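Local atomic coordinates of endo-beta-1,4-glucanase (cellulase B) (Bacillus halodurans, PDB entry 4V2X), a protein that cleaves beta-1,4-linked glucans as a family 5 glycoside hydrolase, carrying an Ig-like module and a CBM46 module that contributes to hydrolysis of xyloglucan and beta-1,3-1,4-glucans. Residues V90-E93 with L94-I98; E206-E209 with N210-A213; R288-E291 with N292-Q295; T55-I58 with Q59-V62. All blocks are in the same frame, centred on the assembly; numbering follows the deposited sequence.

How the contacts relate
All four contacts lie where a loop enters a helix, yet each helix sits differently. Contacts 1, 2 and 3 start helices 92-100, 209-227 and 291-309, which wrap the parallel eight-stranded barrel, whereas contact 4 starts the short helix 58-64 beneath it. Contact 2 belongs to the surface; the other three are partly buried, and contacts 1 and 3, with centres about 36 Å apart, fall on opposite sides of the chain's centre. The chemistry varies accordingly: threonine, glutamate and aspartate side chains cap the helices of contacts 1, 3 and 4, while contact 2 lays an arginine's CB over a histidine face in a CH-pi contact. Apolar side chains meet beside the caps in contacts 1, 3 and 4.

Contact 1: V90-E93 with L94-I98; sequences VTRE and LIEQI
T91 caps the helix that begins at R92: its OG1 accepts from L94 N at 3.1 Å. A chi1 of 63° sets OG1 between the backbone N and the carbonyl carbon, where it faces the L94 amide, and Y369 OH is a second hydrogen-bonding partner. The inner side of this first turn is apolar and well packed. Here V90 CG1 lies 4.2 Å from I95 CD1, both residues resting on V135 of helix 126-141, while L94 is buried against F364 and R366. Helix 92-100 is the crossover of a beta-alpha-beta unit, joining parallel strands 68-70 and 105-108 of the (beta/alpha)8 barrel. Beside its neighbour helix, the extended R92 chain reaches over to E96, and NH1 meets OE2 at 2.9 Å in a salt bridge, close to the guanidinium plane, but on the anti side of the carboxylate and tilted out of its plane. E141 and E142 also pair with this guanidinium. An alanine in place of E96 would probably cost R92 its partner within the helix and leave the guanidinium to be steered by those two outside carboxylates. Toward solvent, E93 and Q97 run side by side with nearly coplanar end groups, but the NE2 to OE2 bond, at 3.4 Å, is weak.

Contact 2: E206-E209 with N210-A213; sequences EIRE and NHHA
R208 lies against the H211 ring by its aliphatic root and its guanidinium together. CB stands over one ring face, 4.0 Å from the centroid and 10° off the normal, a CH-pi contact. Bending at chi3 (-81°) then folds the chain back, so that H211 CE1 lies over the guanidinium centre, the two planes 70° apart. At the ring edge, near its plane, E206 O is 3.3 Å from H211 CE1. H212 takes I207 CG2 at 3.4 Å from its CE1, and a water in the plane of its ring links H212 NE2 to E209 OE1. The backbone anchors this turn, where the loop after barrel strand 190-193 enters helix 209-227 of the (beta/alpha)8 barrel, through H211 N to R208 O at 3.0 Å. Farther out, E162 OE1 takes both H211 NE2 and R208 NH2, and its OE2 takes N210 ND2. K261 of the second subunit packs on N210 and A213, and D216 and D217, farther along the helix, bind calcium. An alanine in place of H211 would probably strip R208 of the surface it lies on and let its guanidinium turn about E162. Because H211 NE2 bonds to a carboxylate, it probably carries a hydrogen, and the negative charge of E162 would offset the positive charge of R208.

Contact 3: R288-E291 with N292-Q295; sequences RFEE and NSKQ
E290 folds its side chain back over the helix start to reach N292 and S293. From CB, which points away from the first turn, chi1 of 51° and chi2 of 58° curl the chain round until CD stands 3.4 Å from N292 N. The two oxygens then divide the work. OE1 is gripped twice: N292 N reaches it at 3.1 Å from above the carboxylate plane, and N292 ND2 at 3.0 Å on the syn lone pair, with amide and carboxylate nearly coplanar (9°). OE2 receives S293 N at 3.1 Å and also a water, which gives its other hydrogen to R288 O and accepts from E290 N and S293 OG. E290 is thus the N-cap of helix 291-309, a barrel helix. Beneath the cap the F289 ring packs on S293 CB, 3.5 Å from CE1, and along K294, whose CG lies 3.6 Å from CZ; F343 of helix 334-350 meets the ring edge-to-face. Nearby, R288 bridges to E336 and touches W565 of the C-terminal carbohydrate-binding domain. With amide hydrogens of the first turn turned toward it, the carboxylate sits in a field that probably favours its charged form and offsets the positive end of the helix.

Contact 4: T55-I58 with Q59-V62; sequences TLDI and QSYV
D57 and S60 face each other across the start of helix 58-64, with the aspartate as N-cap. Its CG stands anti to the backbone N (chi1 -176°), which carries OD1 over the first turn to receive S60 N at 3.1 Å in a nearly straight bond (175°). That amide comes from above the carboxylate plane, 51° out of it. A water donates to the same OD1 at 2.8 Å, accepts from Q59 N and donates to Q59 OE1, so the backbone NH of Q59 is also satisfied, through the water. On the other flank L56 and Y61 cross obliquely, the CD2 methyl of L56 lying 4.1 Å from Y61 CB. I58 CD1 approaches the same tyrosine ring at CD1 from 4.4 Å. The ring then runs on to meet Y145 edge-to-face, and its OH bonds to T188 O. I58 and V62 turn their side chains to I268 and P314, and V62 O bonds to T354 OG1. The apolar pair of L56, just before the cap, with Y61, four residues after it, is a hydrophobic staple, set beside the N-cap bond. Since Y145, T188, I268 and T354 all lie at or near the starts of barrel strands, the short helix covers the N-terminal bottom of the (beta/alpha)8 barrel.

Contact 1: V90-E93 with L94-I98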
ATOM      1  N   VAL A  90      22.866 -12.753  32.159  1.00 16.67           N
ATOM      2  CA  VAL A  90      21.839 -13.777  32.231  1.00 16.69           C
ATOM      3  C   VAL A  90      22.432 -15.077  32.767  1.00 17.66           C
ATOM      4  O   VAL A  90      23.461 -15.552  32.278  1.00 17.00           O
ATOM      5  CB  VAL A  90      21.200 -14.040  30.851  1.00 17.04           C
ATOM      6  CG1 VAL A  90      20.116 -15.106  30.955  1.00 17.60           C
ATOM      7  CG2 VAL A  90      20.632 -12.738  30.269  1.00 17.89           C
ATOM      8  N   THR A  91      21.793 -15.639  33.787  1.00 18.59           N
ATOM      9  CA  THR A  91      22.183 -16.952  34.306  1.00 19.43           C
ATOM     10  C   THR A  91      21.239 -18.023  33.775  1.00 20.35           C
ATOM     11  O   THR A  91      20.088 -17.736  33.430  1.00 19.07           O
ATOM     12  CB  THR A  91      22.133 -16.988  35.840  1.00 20.73           C
ATOM     13  OG1 THR A  91      20.787 -16.763  36.276  1.00 20.16           O
ATOM     14  CG2 THR A  91      23.050 -15.924  36.433  1.00 21.05           C
ATOM     15  N   ARG A  92      21.710 -19.268  33.733  1.00 19.74           N
ATOM     16  CA  ARG A  92      20.828 -20.373  33.387  1.00 20.37           C
ATOM     17  C   ARG A  92      19.677 -20.455  34.390  1.00 19.64           C
ATOM     18  O   ARG A  92      18.549 -20.786  34.029  1.00 18.60           O
ATOM     19  CB  ARG A  92      21.582 -21.708  33.345  1.00 22.42           C
ATOM     20  CG  ARG A  92      20.762 -22.795  32.673  1.00 23.79           C
ATOM     21  CD  ARG A  92      21.451 -24.148  32.632  1.00 26.59           C
ATOM     22  NE  ARG A  92      20.891 -24.966  31.555  1.00 26.79           N
ATOM     23  CZ  ARG A  92      19.678 -25.519  31.561  1.00 28.09           C
ATOM     24  NH1 ARG A  92      18.857 -25.372  32.600  1.00 27.74           N
ATOM     25  NH2 ARG A  92      19.280 -26.232  30.513  1.00 31.75           N
ATOM     26  N   GLU A  93      19.977 -20.150  35.649  1.00 19.73           N
ATOM     27  CA  GLU A  93      18.991 -20.239  36.711  1.00 20.68           C
ATOM     28  C   GLU A  93      17.801 -19.311  36.456  1.00 18.37           C
ATOM     29  O   GLU A  93      16.665 -19.686  36.718  1.00 18.90           O
ATOM     30  CB  GLU A  93      19.637 -19.942  38.067  1.00 23.87           C
ATOM     31  CG  GLU A  93      18.693 -20.099  39.245  1.00 28.10           C
ATOM     32  CD  GLU A  93      19.413 -20.251  40.575  1.00 32.19           C
ATOM     33  OE1 GLU A  93      20.649 -20.070  40.629  1.00 34.66           O
ATOM     34  OE2 GLU A  93      18.727 -20.552  41.571  1.00 38.66           O
ATOM     35  N   LEU A  94      18.052 -18.115  35.936  1.00 18.11           N
ATOM     36  CA  LEU A  94      16.943 -17.189  35.620  1.00 16.83           C
ATOM     37  C   LEU A  94      15.936 -17.823  34.667  1.00 16.87           C
ATOM     38  O   LEU A  94      14.721 -17.749  34.873  1.00 16.96           O
ATOM     39  CB  LEU A  94      17.483 -15.900  35.000  1.00 16.91           C
ATOM     40  CG  LEU A  94      16.428 -14.887  34.539  1.00 16.67           C
ATOM     41  CD1 LEU A  94      15.553 -14.441  35.705  1.00 17.41           C
ATOM     42  CD2 LEU A  94      17.118 -13.712  33.878  1.00 16.75           C
ATOM     43  N   ILE A  95      16.457 -18.426  33.606  1.00 17.08           N
ATOM     44  CA  ILE A  95      15.631 -19.076  32.600  1.00 17.68           C
ATOM     45  C   ILE A  95      14.879 -20.276  33.202  1.00 18.06           C
ATOM     46  O   ILE A  95      13.688 -20.449  32.957  1.00 17.67           O
ATOM     47  CB  ILE A  95      16.473 -19.516  31.377  1.00 17.90           C
ATOM     48  CG1 ILE A  95      17.278 -18.340  30.794  1.00 18.41           C
ATOM     49  CG2 ILE A  95      15.583 -20.129  30.307  1.00 17.94           C
ATOM     50  CD1 ILE A  95      16.470 -17.109  30.426  1.00 18.29           C
ATOM     51  N   GLU A  96      15.579 -21.090  33.992  1.00 19.15           N
ATOM     52  CA  GLU A  96      14.954 -22.201  34.719  1.00 19.71           C
ATOM     53  C   GLU A  96      13.805 -21.708  35.587  1.00 19.67           C
ATOM     54  O   GLU A  96      12.726 -22.297  35.589  1.00 20.23           O
ATOM     55  CB  GLU A  96      15.973 -22.905  35.622  1.00 20.93           C
ATOM     56  CG  GLU A  96      17.079 -23.644  34.889  1.00 22.51           C
ATOM     57  CD  GLU A  96      18.212 -24.081  35.809  1.00 25.07           C
ATOM     58  OE1 GLU A  96      18.040 -24.073  37.043  1.00 28.88           O
ATOM     59  OE2 GLU A  96      19.287 -24.439  35.292  1.00 27.19           O
ATOM     60  N   GLN A  97      14.052 -20.632  36.327  1.00 19.66           N
ATOM     61  CA  GLN A  97      13.085 -20.112  37.291  1.00 21.30           C
ATOM     62  C   GLN A  97      11.845 -19.558  36.591  1.00 19.60           C
ATOM     63  O   GLN A  97      10.720 -19.782  37.040  1.00 19.47           O
ATOM     64  CB  GLN A  97      13.729 -19.033  38.164  1.00 24.20           C
ATOM     65  CG  GLN A  97      14.849 -19.539  39.068  1.00 26.69           C
ATOM     66  CD  GLN A  97      14.363 -20.074  40.397  1.00 31.33           C
ATOM     67  OE1 GLN A  97      13.167 -20.172  40.642  1.00 28.87           O
ATOM     68  NE2 GLN A  97      15.302 -20.433  41.265  1.00 34.88           N
ATOM     69  N   ILE A  98      12.048 -18.844  35.488  1.00 19.06           N
ATOM     70  CA  ILE A  98      10.930 -18.325  34.705  1.00 18.71           C
ATOM     71  C   ILE A  98      10.085 -19.470  34.153  1.00 19.47           C
ATOM     72  O   ILE A  98       8.857 -19.412  34.173  1.00 18.59           O
ATOM     73  CB  ILE A  98      11.428 -17.370  33.586  1.00 17.69           C
ATOM     74  CG1 ILE A  98      11.826 -16.012  34.196  1.00 18.58           C
ATOM     75  CG2 ILE A  98      10.383 -17.181  32.488  1.00 17.92           C
ATOM     76  CD1 ILE A  98      10.702 -15.270  34.908  1.00 18.82           C
TER

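Contact 2: E206-E209 with N210-A213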
ATOM      1  N   GLU A 206       3.591  10.073  14.669  1.00 24.19           N
ATOM      2  CA  GLU A 206       3.841  10.850  13.459  1.00 25.15           C
ATOM      3  C   GLU A 206       3.941   9.906  12.265  1.00 22.25           C
ATOM      4  O   GLU A 206       4.884   9.984  11.473  1.00 21.38           O
ATOM      5  CB  GLU A 206       5.124  11.679  13.601  1.00 26.89           C
ATOM      6  CG  GLU A 206       5.056  12.728  14.704  1.00 32.10           C
ATOM      7  CD  GLU A 206       6.234  13.691  14.684  1.00 37.72           C
ATOM      8  OE1 GLU A 206       7.283  13.364  14.083  1.00 42.24           O
ATOM      9  OE2 GLU A 206       6.115  14.781  15.282  1.00 42.77           O
ATOM     10  N   ILE A 207       2.955   9.019  12.147  1.00 21.75           N
ATOM     11  CA  ILE A 207       2.915   8.043  11.061  1.00 20.95           C
ATOM     12  C   ILE A 207       2.307   8.693   9.825  1.00 23.49           C
ATOM     13  O   ILE A 207       1.147   9.093   9.836  1.00 25.06           O
ATOM     14  CB  ILE A 207       2.102   6.788  11.439  1.00 19.93           C
ATOM     15  CG1 ILE A 207       2.698   6.118  12.683  1.00 18.67           C
ATOM     16  CG2 ILE A 207       2.071   5.805  10.274  1.00 20.63           C
ATOM     17  CD1 ILE A 207       1.803   5.065  13.304  1.00 19.31           C
ATOM     18  N   ARG A 208       3.098   8.793   8.766  1.00 23.83           N
ATOM     19  CA  ARG A 208       2.680   9.420   7.521  1.00 26.80           C
ATOM     20  C   ARG A 208       2.397   8.338   6.485  1.00 26.73           C
ATOM     21  O   ARG A 208       2.759   7.176   6.674  1.00 23.42           O
ATOM     22  CB  ARG A 208       3.764  10.391   7.046  1.00 28.27           C
ATOM     23  CG  ARG A 208       4.019  11.513   8.046  1.00 32.15           C
ATOM     24  CD  ARG A 208       4.945  12.593   7.514  1.00 36.80           C
ATOM     25  NE  ARG A 208       6.358  12.220   7.609  1.00 39.73           N
ATOM     26  CZ  ARG A 208       7.100  12.281   8.717  1.00 42.26           C
ATOM     27  NH1 ARG A 208       6.581  12.687   9.875  1.00 40.33           N
ATOM     28  NH2 ARG A 208       8.378  11.914   8.672  1.00 42.99           N
ATOM     29  N   GLU A 209       1.741   8.714   5.390  1.00 28.61           N
ATOM     30  CA  GLU A 209       1.297   7.732   4.402  1.00 29.26           C
ATOM     31  C   GLU A 209       2.444   6.897   3.841  1.00 24.87           C
ATOM     32  O   GLU A 209       2.313   5.682   3.676  1.00 24.46           O
ATOM     33  CB  GLU A 209       0.538   8.419   3.255  1.00 35.60           C
ATOM     34  CG  GLU A 209      -0.117   7.456   2.270  1.00 41.07           C
ATOM     35  CD  GLU A 209      -1.007   6.424   2.943  1.00 46.52           C
ATOM     36  OE1 GLU A 209      -1.663   6.760   3.953  1.00 53.73           O
ATOM     37  OE2 GLU A 209      -1.051   5.269   2.462  1.00 54.84           O
ATOM     38  N   ASN A 210       3.570   7.547   3.568  1.00 22.26           N
ATOM     39  CA  ASN A 210       4.730   6.863   2.995  1.00 21.32           C
ATOM     40  C   ASN A 210       5.355   5.839   3.941  1.00 18.19           C
ATOM     41  O   ASN A 210       6.003   4.885   3.507  1.00 18.50           O
ATOM     42  CB  ASN A 210       5.781   7.891   2.571  1.00 21.97           C
ATOM     43  CG  ASN A 210       7.013   7.248   1.950  1.00 25.39           C
ATOM     44  OD1 ASN A 210       6.913   6.450   1.011  1.00 25.72           O
ATOM     45  ND2 ASN A 210       8.184   7.584   2.477  1.00 22.91           N
ATOM     46  N   HIS A 211       5.151   6.022   5.242  1.00 16.19           N
ATOM     47  CA  HIS A 211       5.742   5.122   6.220  1.00 14.81           C
ATOM     48  C   HIS A 211       5.234   3.695   6.115  1.00 14.21           C
ATOM     49  O   HIS A 211       5.996   2.750   6.313  1.00 13.32           O
ATOM     50  CB  HIS A 211       5.515   5.650   7.627  1.00 14.90           C
ATOM     51  CG  HIS A 211       6.203   6.947   7.882  1.00 14.85           C
ATOM     52  ND1 HIS A 211       6.041   7.655   9.051  1.00 14.98           N
ATOM     53  CD2 HIS A 211       7.046   7.675   7.111  1.00 15.41           C
ATOM     54  CE1 HIS A 211       6.772   8.754   8.998  1.00 15.33           C
ATOM     55  NE2 HIS A 211       7.391   8.789   7.833  1.00 15.74           N
ATOM     56  N   HIS A 212       3.959   3.538   5.779  1.00 14.45           N
ATOM     57  CA  HIS A 212       3.362   2.197   5.665  1.00 15.41           C
ATOM     58  C   HIS A 212       4.091   1.381   4.616  1.00 14.85           C
ATOM     59  O   HIS A 212       4.361   0.197   4.815  1.00 13.89           O
ATOM     60  CB  HIS A 212       1.879   2.286   5.316  1.00 17.41           C
ATOM     61  CG  HIS A 212       1.100   3.137   6.262  1.00 18.98           C
ATOM     62  ND1 HIS A 212       0.971   2.831   7.598  1.00 20.63           N
ATOM     63  CD2 HIS A 212       0.438   4.301   6.073  1.00 21.50           C
ATOM     64  CE1 HIS A 212       0.244   3.764   8.189  1.00 20.89           C
ATOM     65  NE2 HIS A 212      -0.085   4.670   7.287  1.00 22.57           N
ATOM     66  N   ALA A 213       4.419   2.024   3.498  1.00 14.53           N
ATOM     67  CA  ALA A 213       5.124   1.343   2.419  1.00 14.19           C
ATOM     68  C   ALA A 213       6.510   0.879   2.834  1.00 13.55           C
ATOM     69  O   ALA A 213       6.960  -0.198   2.429  1.00 13.76           O
ATOM     70  CB  ALA A 213       5.211   2.243   1.200  1.00 15.05           C
TER
HETATM   71  O   HOH W   1      -1.313   7.324   7.063  1.00 43.73           O

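Contact 3: R288-E291 with N292-Q295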
ATOM      1  N   ARG A 288      -8.319   5.392  38.791  1.00 12.85           N
ATOM      2  CA  ARG A 288      -9.040   4.116  38.820  1.00 13.78           C
ATOM      3  C   ARG A 288      -9.019   3.461  37.450  1.00 13.40           C
ATOM      4  O   ARG A 288      -8.988   4.148  36.424  1.00 13.02           O
ATOM      5  CB  ARG A 288     -10.492   4.333  39.222  1.00 15.68           C
ATOM      6  CG  ARG A 288     -10.692   4.919  40.610  1.00 18.14           C
ATOM      7  CD  ARG A 288     -10.848   3.832  41.645  1.00 21.37           C
ATOM      8  NE  ARG A 288     -11.366   4.331  42.922  1.00 22.30           N
ATOM      9  CZ  ARG A 288     -11.340   3.635  44.059  1.00 23.65           C
ATOM     10  NH1 ARG A 288     -10.828   2.404  44.094  1.00 23.14           N
ATOM     11  NH2 ARG A 288     -11.822   4.175  45.171  1.00 23.59           N
ATOM     12  N   PHE A 289      -9.058   2.131  37.457  1.00 12.53           N
ATOM     13  CA  PHE A 289      -9.294   1.331  36.268  1.00 12.51           C
ATOM     14  C   PHE A 289     -10.791   1.385  35.980  1.00 13.57           C
ATOM     15  O   PHE A 289     -11.585   0.730  36.660  1.00 15.42           O
ATOM     16  CB  PHE A 289      -8.831  -0.111  36.514  1.00 12.41           C
ATOM     17  CG  PHE A 289      -9.078  -1.034  35.354  1.00 12.68           C
ATOM     18  CD1 PHE A 289      -8.475  -0.797  34.126  1.00 12.23           C
ATOM     19  CD2 PHE A 289      -9.903  -2.144  35.492  1.00 12.79           C
ATOM     20  CE1 PHE A 289      -8.710  -1.637  33.044  1.00 12.90           C
ATOM     21  CE2 PHE A 289     -10.131  -2.992  34.418  1.00 12.69           C
ATOM     22  CZ  PHE A 289      -9.533  -2.744  33.196  1.00 12.31           C
ATOM     23  N   GLU A 290     -11.178   2.179  34.988  1.00 12.73           N
ATOM     24  CA  GLU A 290     -12.590   2.500  34.771  1.00 12.95           C
ATOM     25  C   GLU A 290     -13.005   2.266  33.310  1.00 13.16           C
ATOM     26  O   GLU A 290     -12.301   1.572  32.573  1.00 12.34           O
ATOM     27  CB  GLU A 290     -12.897   3.922  35.299  1.00 13.62           C
ATOM     28  CG  GLU A 290     -11.980   5.046  34.823  1.00 13.88           C
ATOM     29  CD  GLU A 290     -11.954   5.188  33.321  1.00 14.51           C
ATOM     30  OE1 GLU A 290     -12.832   5.892  32.774  1.00 15.94           O
ATOM     31  OE2 GLU A 290     -11.069   4.581  32.684  1.00 14.34           O
ATOM     32  N   GLU A 291     -14.153   2.808  32.912  1.00 13.65           N
ATOM     33  CA  GLU A 291     -14.762   2.492  31.621  1.00 13.62           C
ATOM     34  C   GLU A 291     -13.884   2.808  30.410  1.00 13.00           C
ATOM     35  O   GLU A 291     -13.907   2.075  29.424  1.00 12.70           O
ATOM     36  CB  GLU A 291     -16.136   3.166  31.475  1.00 14.75           C
ATOM     37  CG  GLU A 291     -16.155   4.687  31.594  1.00 15.66           C
ATOM     38  CD  GLU A 291     -16.385   5.201  33.005  1.00 17.74           C
ATOM     39  OE1 GLU A 291     -16.074   4.486  33.984  1.00 17.33           O
ATOM     40  OE2 GLU A 291     -16.889   6.336  33.129  1.00 20.33           O
ATOM     41  N   ASN A 292     -13.126   3.893  30.462  1.00 12.38           N
ATOM     42  CA  ASN A 292     -12.241   4.207  29.352  1.00 12.79           C
ATOM     43  C   ASN A 292     -11.146   3.156  29.158  1.00 11.77           C
ATOM     44  O   ASN A 292     -10.881   2.749  28.025  1.00 12.62           O
ATOM     45  CB  ASN A 292     -11.651   5.603  29.498  1.00 12.95           C
ATOM     46  CG  ASN A 292     -12.651   6.680  29.152  1.00 14.45           C
ATOM     47  OD1 ASN A 292     -12.842   6.997  27.982  1.00 15.94           O
ATOM     48  ND2 ASN A 292     -13.324   7.219  30.156  1.00 14.24           N
ATOM     49  N   SER A 293     -10.533   2.701  30.247  1.00 12.02           N
ATOM     50  CA  SER A 293      -9.497   1.665  30.149  1.00 11.40           C
ATOM     51  C   SER A 293     -10.100   0.322  29.731  1.00 11.91           C
ATOM     52  O   SER A 293      -9.509  -0.406  28.948  1.00 12.32           O
ATOM     53  CB  SER A 293      -8.743   1.517  31.466  1.00 12.22           C
ATOM     54  OG  SER A 293      -7.940   2.660  31.719  1.00 12.16           O
ATOM     55  N   LYS A 294     -11.291   0.017  30.237  1.00 11.61           N
ATOM     56  CA  LYS A 294     -11.968  -1.231  29.895  1.00 12.46           C
ATOM     57  C   LYS A 294     -12.372  -1.238  28.427  1.00 13.63           C
ATOM     58  O   LYS A 294     -12.133  -2.214  27.712  1.00 14.37           O
ATOM     59  CB  LYS A 294     -13.203  -1.435  30.774  1.00 13.32           C
ATOM     60  CG  LYS A 294     -12.871  -1.804  32.209  1.00 14.50           C
ATOM     61  CD  LYS A 294     -14.095  -1.780  33.105  1.00 17.22           C
ATOM     62  CE  LYS A 294     -13.717  -2.080  34.543  1.00 19.83           C
ATOM     63  NZ  LYS A 294     -14.854  -1.810  35.463  1.00 22.75           N
ATOM     64  N   GLN A 295     -12.971  -0.141  27.972  1.00 13.54           N
ATOM     65  CA  GLN A 295     -13.437  -0.065  26.591  1.00 15.62           C
ATOM     66  C   GLN A 295     -12.299  -0.051  25.589  1.00 14.26           C
ATOM     67  O   GLN A 295     -12.444  -0.597  24.489  1.00 13.75           O
ATOM     68  CB  GLN A 295     -14.348   1.151  26.377  1.00 18.72           C
ATOM     69  CG  GLN A 295     -15.735   0.954  26.964  1.00 23.04           C
ATOM     70  CD  GLN A 295     -16.408  -0.315  26.458  1.00 27.86           C
ATOM     71  OE1 GLN A 295     -16.386  -0.607  25.259  1.00 33.06           O
ATOM     72  NE2 GLN A 295     -16.995  -1.084  27.372  1.00 34.00           N
TER
HETATM   73  O   HOH W   2      -8.903   3.858  33.790  1.00 15.35           O

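Contact 4: T55-I58 with Q59-V62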
ATOM      1  N   THR A  55       4.642 -30.595   8.191  1.00 76.27           N
ATOM      2  CA  THR A  55       3.736 -29.450   8.291  1.00 66.43           C
ATOM      3  C   THR A  55       3.712 -28.884   9.713  1.00 58.28           C
ATOM      4  O   THR A  55       3.945 -29.606  10.685  1.00 66.42           O
ATOM      5  CB  THR A  55       2.332 -29.847   7.853  1.00 62.32           C
ATOM      6  N   LEU A  56       3.434 -27.587   9.817  1.00 50.61           N
ATOM      7  CA  LEU A  56       3.353 -26.889  11.100  1.00 41.26           C
ATOM      8  C   LEU A  56       1.973 -26.242  11.191  1.00 35.01           C
ATOM      9  O   LEU A  56       1.486 -25.681  10.214  1.00 35.73           O
ATOM     10  CB  LEU A  56       4.471 -25.838  11.186  1.00 41.79           C
ATOM     11  CG  LEU A  56       4.804 -25.175  12.531  1.00 39.95           C
ATOM     12  CD1 LEU A  56       6.260 -24.726  12.566  1.00 37.80           C
ATOM     13  CD2 LEU A  56       3.888 -23.992  12.820  1.00 38.38           C
ATOM     14  N   ASP A  57       1.333 -26.349  12.352  1.00 29.98           N
ATOM     15  CA  ASP A  57       0.032 -25.724  12.592  1.00 26.77           C
ATOM     16  C   ASP A  57       0.291 -24.426  13.368  1.00 23.18           C
ATOM     17  O   ASP A  57       0.554 -24.460  14.570  1.00 21.05           O
ATOM     18  CB  ASP A  57      -0.857 -26.675  13.392  1.00 28.38           C
ATOM     19  CG  ASP A  57      -2.268 -26.145  13.601  1.00 31.11           C
ATOM     20  OD1 ASP A  57      -2.442 -24.945  13.895  1.00 27.78           O
ATOM     21  OD2 ASP A  57      -3.219 -26.954  13.507  1.00 37.22           O
ATOM     22  N   ILE A  58       0.240 -23.294  12.670  1.00 21.09           N
ATOM     23  CA  ILE A  58       0.684 -22.023  13.251  1.00 19.99           C
ATOM     24  C   ILE A  58      -0.199 -21.572  14.422  1.00 20.19           C
ATOM     25  O   ILE A  58       0.298 -20.973  15.380  1.00 19.72           O
ATOM     26  CB  ILE A  58       0.816 -20.910  12.180  1.00 19.73           C
ATOM     27  CG1 ILE A  58       1.662 -19.738  12.701  1.00 19.45           C
ATOM     28  CG2 ILE A  58      -0.548 -20.412  11.722  1.00 19.84           C
ATOM     29  CD1 ILE A  58       3.110 -20.079  12.994  1.00 18.82           C
ATOM     30  N   GLN A  59      -1.495 -21.870  14.357  1.00 21.30           N
ATOM     31  CA  GLN A  59      -2.409 -21.527  15.455  1.00 22.89           C
ATOM     32  C   GLN A  59      -2.075 -22.303  16.735  1.00 22.35           C
ATOM     33  O   GLN A  59      -1.990 -21.715  17.813  1.00 21.13           O
ATOM     34  CB  GLN A  59      -3.862 -21.765  15.047  1.00 24.18           C
ATOM     35  CG  GLN A  59      -4.376 -20.779  14.008  1.00 27.49           C
ATOM     36  CD  GLN A  59      -5.757 -21.142  13.493  1.00 30.44           C
ATOM     37  OE1 GLN A  59      -5.989 -22.269  13.042  1.00 37.63           O
ATOM     38  NE2 GLN A  59      -6.684 -20.196  13.560  1.00 29.37           N
ATOM     39  N   SER A  60      -1.871 -23.614  16.610  1.00 22.12           N
ATOM     40  CA  SER A  60      -1.461 -24.452  17.749  1.00 21.97           C
ATOM     41  C   SER A  60      -0.126 -24.006  18.334  1.00 19.31           C
ATOM     42  O   SER A  60       0.061 -23.990  19.552  1.00 19.19           O
ATOM     43  CB  SER A  60      -1.348 -25.920  17.324  1.00 24.73           C
ATOM     44  OG  SER A  60      -2.585 -26.392  16.829  1.00 28.76           O
ATOM     45  N   TYR A  61       0.801 -23.656  17.452  1.00 18.71           N
ATOM     46  CA  TYR A  61       2.124 -23.177  17.838  1.00 18.71           C
ATOM     47  C   TYR A  61       1.991 -21.963  18.757  1.00 18.40           C
ATOM     48  O   TYR A  61       2.534 -21.942  19.855  1.00 18.00           O
ATOM     49  CB  TYR A  61       2.894 -22.818  16.569  1.00 18.79           C
ATOM     50  CG  TYR A  61       4.311 -22.316  16.737  1.00 18.74           C
ATOM     51  CD1 TYR A  61       4.566 -20.984  17.051  1.00 18.14           C
ATOM     52  CD2 TYR A  61       5.401 -23.155  16.513  1.00 18.45           C
ATOM     53  CE1 TYR A  61       5.859 -20.517  17.179  1.00 17.98           C
ATOM     54  CE2 TYR A  61       6.697 -22.691  16.630  1.00 18.41           C
ATOM     55  CZ  TYR A  61       6.922 -21.367  16.966  1.00 18.54           C
ATOM     56  OH  TYR A  61       8.209 -20.889  17.064  1.00 17.31           O
ATOM     57  N   VAL A  62       1.232 -20.970  18.310  1.00 18.46           N
ATOM     58  CA  VAL A  62       1.047 -19.746  19.096  1.00 17.90           C
ATOM     59  C   VAL A  62       0.314 -20.039  20.411  1.00 17.79           C
ATOM     60  O   VAL A  62       0.706 -19.535  21.460  1.00 16.41           O
ATOM     61  CB  VAL A  62       0.358 -18.641  18.265  1.00 17.65           C
ATOM     62  CG1 VAL A  62      -0.061 -17.470  19.145  1.00 16.91           C
ATOM     63  CG2 VAL A  62       1.304 -18.162  17.171  1.00 17.85           C
TER
HETATM   64  O   HOH W   3      -2.994 -22.945  12.011  1.00 33.75           O